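Local coordinates for protein geranyltranstransferase (Campylobacter jejuni, PDB 3NPK) that probably catalyses the condensation of geranyl diphosphate with isopentenyl diphosphate to give farnesyl diphosphate and pyrophosphate, a step of isoprenoid biosynthesis, at residues Ile10-Leu13 / Glu14-Pro18; Ala117-Val120 / Leu121-Ala124; Arg161-Leu164 / Asn165-Glu168; Glu191-Asn194 / Glu195-Asn198; Ala249-Thr252 / Lys253-Leu257. One frame throughout, in Å; residues are numbered along the deposited sequence.

Interaction 1 (Ile10-Leu13 / Glu14-Pro18); sequences IHHL and EKNLP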
loop_
_atom_site.group_PDB
_atom_site.type_symbol
_atom_site.label_atom_id
_atom_site.label_comp_id
_atom_site.label_asym_id
_atom_site.label_seq_id
_atom_site.Cartn_x
_atom_site.Cartn_y
_atom_site.Cartn_z
ATOM N N ILE A 10 -5.661 -14.711 -16.299
ATOM C CA ILE A 10 -6.875 -15.026 -15.553
ATOM C C ILE A 10 -6.694 -16.284 -14.693
ATOM O O ILE A 10 -7.094 -16.317 -13.532
ATOM C CB ILE A 10 -8.071 -15.204 -16.488
ATOM C CG1 ILE A 10 -8.442 -13.844 -17.092
ATOM C CG2 ILE A 10 -9.268 -15.790 -15.719
ATOM C CD1 ILE A 10 -9.408 -13.927 -18.245
ATOM N N HIS A 11 -6.093 -17.320 -15.269
ATOM C CA HIS A 11 -5.857 -18.551 -14.530
ATOM C C HIS A 11 -4.926 -18.275 -13.335
ATOM O O HIS A 11 -5.144 -18.779 -12.229
ATOM C CB HIS A 11 -5.265 -19.593 -15.481
ATOM C CG HIS A 11 -5.014 -20.924 -14.850
ATOM N ND1 HIS A 11 -6.010 -21.860 -14.662
ATOM C CD2 HIS A 11 -3.873 -21.489 -14.389
ATOM C CE1 HIS A 11 -5.495 -22.940 -14.100
ATOM N NE2 HIS A 11 -4.200 -22.739 -13.924
ATOM N N HIS A 12 -3.912 -17.441 -13.546
ATOM C CA HIS A 12 -2.982 -17.108 -12.468
ATOM C C HIS A 12 -3.696 -16.366 -11.340
ATOM O O HIS A 12 -3.516 -16.684 -10.168
ATOM C CB HIS A 12 -1.821 -16.275 -13.010
ATOM C CG HIS A 12 -0.710 -16.069 -12.029
ATOM N ND1 HIS A 12 0.210 -17.051 -11.735
ATOM C CD2 HIS A 12 -0.375 -14.997 -11.268
ATOM C CE1 HIS A 12 1.081 -16.586 -10.857
ATOM N NE2 HIS A 12 0.745 -15.345 -10.548
ATOM N N LEU A 13 -4.516 -15.383 -11.705
ATOM C CA LEU A 13 -5.265 -14.612 -10.722
ATOM C C LEU A 13 -6.176 -15.533 -9.918
ATOM O O LEU A 13 -6.233 -15.453 -8.691
ATOM C CB LEU A 13 -6.076 -13.517 -11.422
ATOM C CG LEU A 13 -6.981 -12.623 -10.554
ATOM C CD1 LEU A 13 -7.204 -11.262 -11.223
ATOM C CD2 LEU A 13 -8.308 -13.288 -10.278
ATOM N N GLU A 14 -6.871 -16.429 -10.603
ATOM C CA GLU A 14 -7.835 -17.266 -9.909
ATOM C C GLU A 14 -7.201 -18.235 -8.901
ATOM O O GLU A 14 -7.849 -18.634 -7.936
ATOM C CB GLU A 14 -8.754 -17.958 -10.918
ATOM C CG GLU A 14 -9.649 -16.917 -11.597
ATOM C CD GLU A 14 -10.632 -17.481 -12.600
ATOM O OE1 GLU A 14 -10.494 -18.655 -12.990
ATOM O OE2 GLU A 14 -11.535 -16.721 -13.016
ATOM N N LYS A 15 -5.931 -18.584 -9.089
ATOM C CA LYS A 15 -5.266 -19.451 -8.116
ATOM C C LYS A 15 -4.360 -18.691 -7.145
ATOM O O LYS A 15 -3.623 -19.297 -6.358
ATOM C CB LYS A 15 -4.510 -20.577 -8.809
ATOM C CG LYS A 15 -3.409 -20.108 -9.697
ATOM C CD LYS A 15 -3.078 -21.182 -10.721
ATOM C CE LYS A 15 -1.604 -21.448 -10.725
ATOM N NZ LYS A 15 -1.227 -21.957 -9.376
ATOM N N ASN A 16 -4.445 -17.361 -7.191
ATOM C CA ASN A 16 -3.646 -16.505 -6.328
ATOM C C ASN A 16 -4.488 -15.441 -5.636
ATOM O O ASN A 16 -4.026 -14.329 -5.392
ATOM C CB ASN A 16 -2.496 -15.872 -7.129
ATOM C CG ASN A 16 -1.372 -16.852 -7.362
ATOM O OD1 ASN A 16 -0.589 -17.136 -6.447
ATOM N ND2 ASN A 16 -1.318 -17.420 -8.568
ATOM N N LEU A 17 -5.731 -15.778 -5.316
ATOM C CA LEU A 17 -6.582 -14.811 -4.640
ATOM C C LEU A 17 -6.052 -14.629 -3.223
ATOM O O LEU A 17 -5.774 -15.605 -2.527
ATOM C CB LEU A 17 -8.029 -15.308 -4.595
ATOM C CG LEU A 17 -8.662 -15.420 -5.983
ATOM C CD1 LEU A 17 -9.967 -16.236 -5.907
ATOM C CD2 LEU A 17 -8.906 -14.029 -6.610
ATOM N N PRO A 18 -5.884 -13.379 -2.793
ATOM C CA PRO A 18 -5.335 -13.156 -1.452
ATOM C C PRO A 18 -6.328 -13.618 -0.391
ATOM O O PRO A 18 -7.522 -13.352 -0.501
ATOM C CB PRO A 18 -5.145 -11.631 -1.377
ATOM C CG PRO A 18 -5.773 -11.068 -2.575
ATOM C CD PRO A 18 -6.256 -12.134 -3.487
HETATM O O HOH W 1 -5.595 -12.935 -7.313
#
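Glu14 N donates to Ile10 O at 2.9 Å, a regular backbone bond of the last turn of helix 5-14. The segments 10-13 and 14-18 together make this helix end and the turn into the loop that follows. The Glu14 side chain runs beside Ile10 and points the same way. Its OE2 lies 3.6 Å from Ile10 CG2, a contact of a carboxylate with a methyl group.

Lys15 is the first residue to leave helical backbone angles. Its N still bonds to His11 O at 3.2 Å and makes a weak second bond to His12 O. Lys15 CG sits between the backbone N and the carbonyl carbon (chi1 63°). This keeps the chain close to the helix end, and CD comes within 3.7 Å of His11 NE2.

Asn16 makes a polar side-chain contact with His12. Its ND2 donates to His12 O at 2.8 Å, nearly in the amide plane. The same ND2 lies over the centre of the His12 ring, 3.4 Å above the plane. The ring and amide planes are 35° apart. His12 NE2 bonds to Asp64 on helix 59-80, which should help fix the ring's rotation. Asn16 N bonds to Leu13 O from above the carbonyl plane. A water also donates to Leu13 O, and more weakly to Asn16 O.

Leu17 turns back to the helix and also packs on helix 27-37. Its CD2 meets Leu13 CD2 at 3.8 Å.

Interaction 2 (Ala117-Val120 / Leu121-Ala124); sequences AFLV and LSHA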
loop_
_atom_site.group_PDB
_atom_site.type_symbol
_atom_site.label_atom_id
_atom_site.label_comp_id
_atom_site.label_asym_id
_atom_site.label_seq_id
_atom_site.Cartn_x
_atom_site.Cartn_y
_atom_site.Cartn_z
ATOM N N ALA A 117 -0.127 -5.941 -2.876
ATOM C CA ALA A 117 0.576 -5.805 -4.146
ATOM C C ALA A 117 2.081 -5.891 -3.888
ATOM O O ALA A 117 2.829 -6.522 -4.649
ATOM C CB ALA A 117 0.232 -4.480 -4.820
ATOM N N PHE A 118 2.515 -5.252 -2.805
ATOM C CA PHE A 118 3.931 -5.266 -2.465
ATOM C C PHE A 118 4.407 -6.597 -1.899
ATOM O O PHE A 118 5.547 -7.001 -2.151
ATOM C CB PHE A 118 4.284 -4.055 -1.606
ATOM C CG PHE A 118 4.030 -2.789 -2.333
ATOM C CD1 PHE A 118 4.890 -2.400 -3.335
ATOM C CD2 PHE A 118 2.852 -2.064 -2.143
ATOM C CE1 PHE A 118 4.637 -1.256 -4.081
ATOM C CE2 PHE A 118 2.584 -0.935 -2.895
ATOM C CZ PHE A 118 3.469 -0.535 -3.874
ATOM N N LEU A 119 3.552 -7.278 -1.140
ATOM C CA LEU A 119 3.890 -8.626 -0.692
ATOM C C LEU A 119 4.093 -9.553 -1.893
ATOM O O LEU A 119 5.085 -10.275 -1.973
ATOM C CB LEU A 119 2.813 -9.191 0.243
ATOM C CG LEU A 119 3.157 -10.526 0.913
ATOM C CD1 LEU A 119 4.433 -10.407 1.760
ATOM C CD2 LEU A 119 1.997 -10.975 1.783
ATOM N N VAL A 120 3.154 -9.519 -2.831
ATOM C CA VAL A 120 3.236 -10.376 -4.012
ATOM C C VAL A 120 4.471 -10.035 -4.838
ATOM O O VAL A 120 5.207 -10.924 -5.284
ATOM C CB VAL A 120 1.953 -10.276 -4.869
ATOM C CG1 VAL A 120 2.181 -10.877 -6.262
ATOM C CG2 VAL A 120 0.803 -10.958 -4.146
ATOM N N LEU A 121 4.730 -8.745 -5.034
ATOM C CA LEU A 121 5.892 -8.360 -5.835
ATOM C C LEU A 121 7.177 -8.843 -5.159
ATOM O O LEU A 121 8.092 -9.373 -5.823
ATOM C CB LEU A 121 5.931 -6.842 -5.984
ATOM C CG LEU A 121 6.042 -6.299 -7.390
ATOM C CD1 LEU A 121 6.095 -4.754 -7.374
ATOM C CD2 LEU A 121 7.215 -6.947 -8.071
ATOM N N SER A 122 7.253 -8.685 -3.843
ATOM C CA SER A 122 8.476 -9.026 -3.127
ATOM C C SER A 122 8.763 -10.530 -3.138
ATOM O O SER A 122 9.913 -10.939 -2.959
ATOM C CB SER A 122 8.446 -8.475 -1.701
ATOM O OG SER A 122 7.526 -9.166 -0.871
ATOM N N HIS A 123 7.713 -11.328 -3.332
ATOM C CA HIS A 123 7.837 -12.785 -3.411
ATOM C C HIS A 123 7.973 -13.366 -4.828
ATOM O O HIS A 123 8.088 -14.589 -4.997
ATOM C CB HIS A 123 6.675 -13.446 -2.667
ATOM C CG HIS A 123 6.896 -13.540 -1.192
ATOM N ND1 HIS A 123 6.427 -12.600 -0.292
ATOM C CD2 HIS A 123 7.540 -14.477 -0.452
ATOM C CE1 HIS A 123 6.768 -12.964 0.936
ATOM N NE2 HIS A 123 7.455 -14.087 0.863
ATOM N N ALA A 124 8.024 -12.501 -5.842
ATOM C CA ALA A 124 8.174 -12.983 -7.209
ATOM C C ALA A 124 9.493 -13.739 -7.378
ATOM O O ALA A 124 10.495 -13.457 -6.692
ATOM C CB ALA A 124 8.108 -11.835 -8.196
#
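Leu119 and His123 lie side by side and point the same way at the C-terminal end of helix 103-122, where the last turn passes into a loop. Leu119 CD1 approaches the His123 ring at CE1 and ND1, 3.6 Å from each. The ring turns its ND1 edge back to the helix. Its ND1 donates to Leu119 O at 3.2 Å, and this oxygen lies only 4° out of the ring plane. Seen from the carbonyl, ND1 stands above the plane, 35° out of it. The imidazole thus adds a side-chain bond to a carbonyl of the last turn.

Leu119 O is gripped by three donors. His123 N bonds to it at 3.1 Å, and Ser122 OG at 2.9 Å. Ser122 OG stands between its own backbone N and carbonyl carbon (chi1 71°), which brings the hydroxyl back over the preceding turn. His123 N also makes a weak bond to Val120 O.

Leu121 packs on Leu134, Ile135 and Leu138 of helix 128-142, and Val120 touches Asp64 and Phe71 of helix 59-80. Phe118 stacks on Phe118 of the second subunit, and Ser122 and His123 pack on Lys136 of that subunit, so this helix forms part of the dimer interface.

Regular helical bonds precede this end. Leu121 N bonds to Ala117 O at 3.0 Å, and Ser122 N bonds to Phe118 O at 2.9 Å.

Interaction 3 (Arg161-Leu164 / Asn165-Glu168); sequences RLSL and NELE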
loop_
_atom_site.group_PDB
_atom_site.type_symbol
_atom_site.label_atom_id
_atom_site.label_comp_id
_atom_site.label_asym_id
_atom_site.label_seq_id
_atom_site.Cartn_x
_atom_site.Cartn_y
_atom_site.Cartn_z
ATOM N N ARG A 161 -13.303 24.941 -11.860
ATOM C CA ARG A 161 -12.782 25.111 -13.213
ATOM C C ARG A 161 -11.279 24.844 -13.279
ATOM O O ARG A 161 -10.491 25.442 -12.524
ATOM C CB ARG A 161 -13.062 26.528 -13.723
ATOM C CG ARG A 161 -12.536 26.760 -15.136
ATOM C CD ARG A 161 -12.744 28.213 -15.573
ATOM N NE ARG A 161 -12.007 29.149 -14.721
ATOM C CZ ARG A 161 -10.701 29.368 -14.823
ATOM N NH1 ARG A 161 -9.990 28.709 -15.730
ATOM N NH2 ARG A 161 -10.105 30.238 -14.017
ATOM N N LEU A 162 -10.894 23.948 -14.187
ATOM C CA LEU A 162 -9.493 23.633 -14.446
ATOM C C LEU A 162 -9.070 24.198 -15.787
ATOM O O LEU A 162 -9.875 24.276 -16.721
ATOM C CB LEU A 162 -9.286 22.116 -14.489
ATOM C CG LEU A 162 -9.472 21.389 -13.162
ATOM C CD1 LEU A 162 -9.188 19.908 -13.301
ATOM C CD2 LEU A 162 -8.602 22.032 -12.075
ATOM N N SER A 163 -7.797 24.564 -15.879
ATOM C CA SER A 163 -7.187 24.931 -17.143
ATOM C C SER A 163 -6.834 23.651 -17.886
ATOM O O SER A 163 -6.859 22.558 -17.311
ATOM C CB SER A 163 -5.907 25.721 -16.890
ATOM O OG SER A 163 -4.920 24.851 -16.356
ATOM N N LEU A 164 -6.472 23.792 -19.153
ATOM C CA LEU A 164 -6.042 22.653 -19.959
ATOM C C LEU A 164 -4.826 21.983 -19.330
ATOM O O LEU A 164 -4.782 20.759 -19.189
ATOM C CB LEU A 164 -5.682 23.127 -21.369
ATOM C CG LEU A 164 -5.917 22.210 -22.576
ATOM C CD1 LEU A 164 -4.887 22.455 -23.695
ATOM C CD2 LEU A 164 -6.011 20.764 -22.229
ATOM N N ASN A 165 -3.830 22.778 -18.950
ATOM C CA ASN A 165 -2.632 22.194 -18.336
ATOM C C ASN A 165 -2.949 21.441 -17.038
ATOM O O ASN A 165 -2.385 20.371 -16.756
ATOM C CB ASN A 165 -1.557 23.255 -18.103
ATOM C CG ASN A 165 -0.868 23.673 -19.391
ATOM O OD1 ASN A 165 -1.016 23.023 -20.436
ATOM N ND2 ASN A 165 -0.096 24.754 -19.322
ATOM N N GLU A 166 -3.874 21.987 -16.256
ATOM C CA GLU A 166 -4.289 21.343 -15.014
ATOM C C GLU A 166 -5.032 20.036 -15.272
ATOM O O GLU A 166 -4.810 19.030 -14.584
ATOM C CB GLU A 166 -5.159 22.292 -14.190
ATOM C CG GLU A 166 -4.320 23.359 -13.525
ATOM C CD GLU A 166 -5.135 24.484 -12.922
ATOM O OE1 GLU A 166 -6.317 24.658 -13.298
ATOM O OE2 GLU A 166 -4.575 25.198 -12.067
ATOM N N LEU A 167 -5.897 20.047 -16.283
ATOM C CA LEU A 167 -6.634 18.843 -16.645
ATOM C C LEU A 167 -5.671 17.766 -17.151
ATOM O O LEU A 167 -5.804 16.602 -16.791
ATOM C CB LEU A 167 -7.708 19.182 -17.684
ATOM C CG LEU A 167 -8.653 18.053 -18.093
ATOM C CD1 LEU A 167 -9.400 17.480 -16.892
ATOM C CD2 LEU A 167 -9.630 18.562 -19.143
ATOM N N GLU A 168 -4.683 18.167 -17.953
ATOM C CA GLU A 168 -3.650 17.238 -18.403
ATOM C C GLU A 168 -2.887 16.645 -17.225
ATOM O O GLU A 168 -2.630 15.442 -17.185
ATOM C CB GLU A 168 -2.694 17.941 -19.373
ATOM C CG GLU A 168 -3.310 18.167 -20.732
ATOM C CD GLU A 168 -2.553 19.176 -21.588
ATOM O OE1 GLU A 168 -1.696 19.924 -21.061
ATOM O OE2 GLU A 168 -2.842 19.241 -22.797
HETATM O O HOH W 2 -8.074 26.640 -12.960
#
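A capping box starts helix 164-189, with Ser163 at the N-cap and Glu166 three residues on. The two residues exchange bonds between side chain and backbone. Ser163 OG accepts from Glu166 N at 3.1 Å. In return, Glu166 OE1 accepts from Ser163 N at 3.0 Å, with an N-H...O angle of 174°. The N-H reaches OE1 on the anti side of the carboxylate, 27° out of its plane.

The torsions suit both bonds. Ser163 OG sits between its backbone N and carbonyl carbon (chi1 70°), facing the first turn. Glu166 CG lies beside its own backbone N, and the extended chain beyond it reaches back to the cap. Glu166 CG passes 3.3 Å from Ser163 OG.

A water adds a second donor to Glu166 OE1 at 2.7 Å and also donates to Arg161 O. It ties the loop before the cap to the box. Leu162 crosses Glu166 obliquely, with Leu162 CD2 3.7 Å from Glu166 OE1. Both residues pack on Phe23 of the second subunit.

Further on, Leu164 CD2 lies 3.6 Å from Glu168 OE2. Leu164 and Glu168 both touch Phe240 of helix 240-244, and Leu167 packs on Leu243 there.

The box supplies acceptors for two backbone N-H groups at the helix start. The Glu166 carboxylate sits at the N-terminal end of the helix, where the helix dipole would probably favour its negative charge.

Interaction 4 (Glu191-Asn194 / Glu195-Asn198); sequences ELNN and EESN. With GOL (glycerol), chain D.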
loop_
_atom_site.group_PDB
_atom_site.type_symbol
_atom_site.label_atom_id
_atom_site.label_comp_id
_atom_site.label_asym_id
_atom_site.label_seq_id
_atom_site.Cartn_x
_atom_site.Cartn_y
_atom_site.Cartn_z
ATOM N N GLU A 191 15.281 -6.521 -17.819
ATOM C CA GLU A 191 16.539 -5.788 -17.679
ATOM C C GLU A 191 16.878 -5.053 -18.980
ATOM O O GLU A 191 18.042 -4.984 -19.403
ATOM C CB GLU A 191 17.671 -6.714 -17.193
ATOM C CG GLU A 191 17.482 -7.134 -15.741
ATOM C CD GLU A 191 18.489 -8.182 -15.303
ATOM O OE1 GLU A 191 18.253 -9.367 -15.582
ATOM O OE2 GLU A 191 19.510 -7.823 -14.674
ATOM N N LEU A 192 15.849 -4.484 -19.611
ATOM C CA LEU A 192 16.040 -3.668 -20.806
ATOM C C LEU A 192 16.770 -2.377 -20.450
ATOM O O LEU A 192 16.599 -1.832 -19.353
ATOM C CB LEU A 192 14.690 -3.348 -21.456
ATOM C CG LEU A 192 14.726 -2.620 -22.801
ATOM C CD1 LEU A 192 15.335 -3.489 -23.908
ATOM C CD2 LEU A 192 13.324 -2.175 -23.180
ATOM N N ASN A 193 17.607 -1.900 -21.363
ATOM C CA ASN A 193 18.364 -0.688 -21.113
ATOM C C ASN A 193 17.449 0.501 -20.772
ATOM O O ASN A 193 16.270 0.538 -21.159
ATOM C CB ASN A 193 19.259 -0.376 -22.324
ATOM C CG ASN A 193 18.458 -0.134 -23.589
ATOM O OD1 ASN A 193 18.280 -1.034 -24.433
ATOM N ND2 ASN A 193 17.966 1.081 -23.729
ATOM N N ASN A 194 17.995 1.466 -20.038
ATOM C CA ASN A 194 17.212 2.623 -19.622
ATOM C C ASN A 194 16.674 3.458 -20.771
ATOM O O ASN A 194 15.598 4.050 -20.656
ATOM C CB ASN A 194 18.031 3.539 -18.717
ATOM C CG ASN A 194 18.394 2.897 -17.391
ATOM O OD1 ASN A 194 19.387 3.276 -16.756
ATOM N ND2 ASN A 194 17.587 1.944 -16.952
ATOM N N GLU A 195 17.417 3.540 -21.868
ATOM C CA GLU A 195 16.975 4.398 -22.964
ATOM C C GLU A 195 15.660 3.905 -23.564
ATOM O O GLU A 195 14.701 4.674 -23.698
ATOM C CB GLU A 195 18.064 4.517 -24.031
ATOM C CG GLU A 195 19.254 5.346 -23.569
ATOM C CD GLU A 195 20.108 4.639 -22.507
ATOM O OE1 GLU A 195 20.379 3.424 -22.654
ATOM O OE2 GLU A 195 20.507 5.295 -21.519
ATOM N N GLU A 196 15.593 2.621 -23.900
ATOM C CA GLU A 196 14.357 2.086 -24.460
ATOM C C GLU A 196 13.269 2.002 -23.397
ATOM O O GLU A 196 12.081 2.185 -23.710
ATOM C CB GLU A 196 14.574 0.720 -25.106
ATOM C CG GLU A 196 15.407 0.763 -26.380
ATOM C CD GLU A 196 15.549 -0.615 -26.982
ATOM O OE1 GLU A 196 14.618 -1.069 -27.692
ATOM O OE2 GLU A 196 16.584 -1.248 -26.720
ATOM N N SER A 197 13.654 1.716 -22.152
ATOM C CA SER A 197 12.658 1.630 -21.082
ATOM C C SER A 197 11.987 2.979 -20.875
ATOM O O SER A 197 10.779 3.049 -20.686
ATOM C CB SER A 197 13.307 1.156 -19.784
ATOM O OG SER A 197 13.835 -0.148 -19.953
ATOM N N ASN A 198 12.768 4.056 -20.919
ATOM C CA ASN A 198 12.207 5.393 -20.728
ATOM C C ASN A 198 11.297 5.767 -21.902
ATOM O O ASN A 198 10.279 6.427 -21.721
ATOM C CB ASN A 198 13.327 6.437 -20.584
ATOM C CG ASN A 198 14.086 6.317 -19.268
ATOM O OD1 ASN A 198 15.223 6.814 -19.130
ATOM N ND2 ASN A 198 13.482 5.666 -18.302
HETATM C C1 GOL D . 21.576 0.139 -18.382
HETATM O O1 GOL D . 20.241 -0.256 -18.215
HETATM C C2 GOL D . 21.858 1.289 -19.345
HETATM O O2 GOL D . 20.767 1.895 -19.975
HETATM C C3 GOL D . 22.929 2.031 -19.133
HETATM O O3 GOL D . 23.455 2.114 -17.837
#
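Asn193 O takes two bonds from Ser197, at the start of helix 194-220. Ser197 OG donates to it at 2.8 Å, and Ser197 N at 3.0 Å. The N-H comes in the carbonyl plane, while the hydroxyl comes from above it, 46° out. Ser197 OG lies beside its own backbone N (chi1 -62°); from there the hydroxyl reaches the oxygen that the N-H also uses.

Asn193 holds the N-cap position. Its side chain turns over the first turn, towards Glu195 and Glu196. Asn198 N bonds to Asn194 O at 2.8 Å and continues the helical pattern.

Leu192 lies before the cap and crosses Glu196 at about a right angle. Its CD2 touches Glu196 CB at 3.7 Å, and its CB lies 3.6 Å from Ser197 OG. The Leu192 side chain thus lies against the first turn, beside the Ser197 hydroxyl.

A glycerol, probably from the crystallisation liquor, binds at the helix start. Asn194 N donates to its O2 at 2.8 Å and more weakly to its O1. The glycerol O2 in turn donates to Glu195 OE1 at 3.1 Å.

Glu191 ends the preceding helix in a Schellman motif, with positive phi, and makes a salt bridge to Lys127. Only a short loop joins helix 164-189 to helix 194-220. Leu192 and Ser197 both pack on Cys187 of helix 164-189, and Asn198 touches Lys184 there.

Interaction 5 (Ala249-Thr252 / Lys253-Leu257); sequences AIKT and KENLL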
loop_
_atom_site.group_PDB
_atom_site.type_symbol
_atom_site.label_atom_id
_atom_site.label_comp_id
_atom_site.label_asym_id
_atom_site.label_seq_id
_atom_site.Cartn_x
_atom_site.Cartn_y
_atom_site.Cartn_z
ATOM N N ALA A 249 -10.535 18.755 -30.007
ATOM C CA ALA A 249 -10.287 17.598 -29.145
ATOM C C ALA A 249 -10.035 16.360 -29.993
ATOM O O ALA A 249 -9.113 15.584 -29.724
ATOM C CB ALA A 249 -11.456 17.354 -28.208
ATOM N N ILE A 250 -10.867 16.165 -31.009
ATOM C CA ILE A 250 -10.697 15.030 -31.913
ATOM C C ILE A 250 -9.366 15.140 -32.633
ATOM O O ILE A 250 -8.627 14.164 -32.755
ATOM C CB ILE A 250 -11.826 14.957 -32.948
ATOM C CG1 ILE A 250 -13.127 14.532 -32.274
ATOM C CG2 ILE A 250 -11.467 13.982 -34.072
ATOM C CD1 ILE A 250 -14.347 14.769 -33.136
ATOM N N LYS A 251 -9.062 16.340 -33.106
ATOM C CA LYS A 251 -7.811 16.589 -33.808
ATOM C C LYS A 251 -6.615 16.296 -32.903
ATOM O O LYS A 251 -5.599 15.761 -33.350
ATOM C CB LYS A 251 -7.792 18.030 -34.324
ATOM C CG LYS A 251 -6.485 18.772 -34.148
ATOM C CD LYS A 251 -5.584 18.669 -35.368
ATOM C CE LYS A 251 -4.576 19.817 -35.380
ATOM N NZ LYS A 251 -3.366 19.509 -36.197
ATOM N N THR A 252 -6.751 16.626 -31.622
ATOM C CA THR A 252 -5.687 16.372 -30.657
ATOM C C THR A 252 -5.491 14.875 -30.433
ATOM O O THR A 252 -4.365 14.391 -30.434
ATOM C CB THR A 252 -5.965 17.053 -29.306
ATOM O OG1 THR A 252 -6.023 18.476 -29.493
ATOM C CG2 THR A 252 -4.875 16.719 -28.297
ATOM N N LYS A 253 -6.588 14.153 -30.230
ATOM C CA LYS A 253 -6.517 12.710 -30.083
ATOM C C LYS A 253 -5.892 12.083 -31.326
ATOM O O LYS A 253 -5.054 11.181 -31.225
ATOM C CB LYS A 253 -7.909 12.122 -29.835
ATOM C CG LYS A 253 -7.925 10.612 -29.731
ATOM C CD LYS A 253 -9.333 10.035 -29.769
ATOM C CE LYS A 253 -9.894 10.025 -31.184
ATOM N NZ LYS A 253 -10.981 9.016 -31.349
ATOM N N GLU A 254 -6.290 12.560 -32.502
ATOM C CA GLU A 254 -5.778 11.989 -33.741
ATOM C C GLU A 254 -4.288 12.276 -33.909
ATOM O O GLU A 254 -3.519 11.397 -34.319
ATOM C CB GLU A 254 -6.601 12.472 -34.944
ATOM C CG GLU A 254 -8.009 11.867 -34.969
ATOM C CD GLU A 254 -8.925 12.476 -36.025
ATOM O OE1 GLU A 254 -8.550 13.497 -36.639
ATOM O OE2 GLU A 254 -10.033 11.930 -36.235
ATOM N N ASN A 255 -3.872 13.495 -33.581
ATOM C CA ASN A 255 -2.444 13.818 -33.591
ATOM C C ASN A 255 -1.637 12.916 -32.658
ATOM O O ASN A 255 -0.570 12.400 -33.028
ATOM C CB ASN A 255 -2.209 15.287 -33.221
ATOM C CG ASN A 255 -2.618 16.240 -34.332
ATOM O OD1 ASN A 255 -2.777 15.839 -35.487
ATOM N ND2 ASN A 255 -2.789 17.510 -33.985
ATOM N N LEU A 256 -2.150 12.733 -31.448
ATOM C CA LEU A 256 -1.489 11.890 -30.460
ATOM C C LEU A 256 -1.400 10.441 -30.918
ATOM O O LEU A 256 -0.364 9.810 -30.748
ATOM C CB LEU A 256 -2.200 11.978 -29.111
ATOM C CG LEU A 256 -1.980 13.306 -28.393
ATOM C CD1 LEU A 256 -2.888 13.417 -27.181
ATOM C CD2 LEU A 256 -0.513 13.492 -28.001
ATOM N N LEU A 257 -2.479 9.924 -31.501
ATOM C CA LEU A 257 -2.471 8.575 -32.074
ATOM C C LEU A 257 -1.438 8.416 -33.191
ATOM O O LEU A 257 -0.762 7.390 -33.271
ATOM C CB LEU A 257 -3.865 8.175 -32.576
ATOM C CG LEU A 257 -4.797 7.617 -31.494
ATOM C CD1 LEU A 257 -6.249 7.533 -31.984
ATOM C CD2 LEU A 257 -4.295 6.250 -30.998
#
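Four successive i to i+4 bonds, from Lys253 N to Ala249 O through Leu256 N to Thr252 O, make this a regular stretch of about two turns of helix 246-265. The bond from Glu254 N to Ile250 O measures 2.8 Å.

Ile250 and Glu254 lie side by side and point the same way. Ile250 CG2 is anti to its backbone N, on the flank facing Glu254. It comes 3.3 Å from Glu254 OE2, a close approach of a methyl group to a carboxylate oxygen. The Glu254 chain is extended beyond CG, and its CG lies 3.2 Å from Ile250 O.

Lys251 reaches across towards Asn255, one turn on. The Lys251 chain bends at chi2 (93°) and brings its CD, CE and NZ alongside the Asn255 amide.

Thr252 and Leu256 lie side by side and point the same way. Thr252 CG2 meets Leu256 CD1 at 4.0 Å. The Thr252 hydroxyl is used within the helix, since OG1 bonds to Gln248 O. Ile250 and Leu256 both pack on helix 194-220, on Ile217 and on Leu209, Ile210 and Ile213 respectively, while Thr252 touches Leu244 of helix 240-244. Lys253 NZ makes a weak bond to Asn214 OD1 of helix 194-220.

Apolar side chains thus meet helices 194-220 and 240-244, while Lys251 and Glu254 are exposed. This is consistent with an amphipathic helix in the all-helical fold of the polyprenyl synthase family.

How the interactions relate
The five contacts follow one another along the chain without interleaving, and all are local turns or ends of helices. Interactions 1 and 2 lie on the same side of the chain's centre, about 14 Å apart between centres, and both pack on helix 59-80. Interactions 3 and 5 sit on the opposite side, about 17 Å apart between centres, and both touch helix 240-244. Interactions 3 and 4 mark the starts of the consecutive helices 164-189 and 194-220, with centres about 31 Å apart. Helix 194-220 also packs against the helix of interaction 5. The set samples both sides of an all-helical subunit, with interactions 1, 2 and 3 also meeting the second subunit.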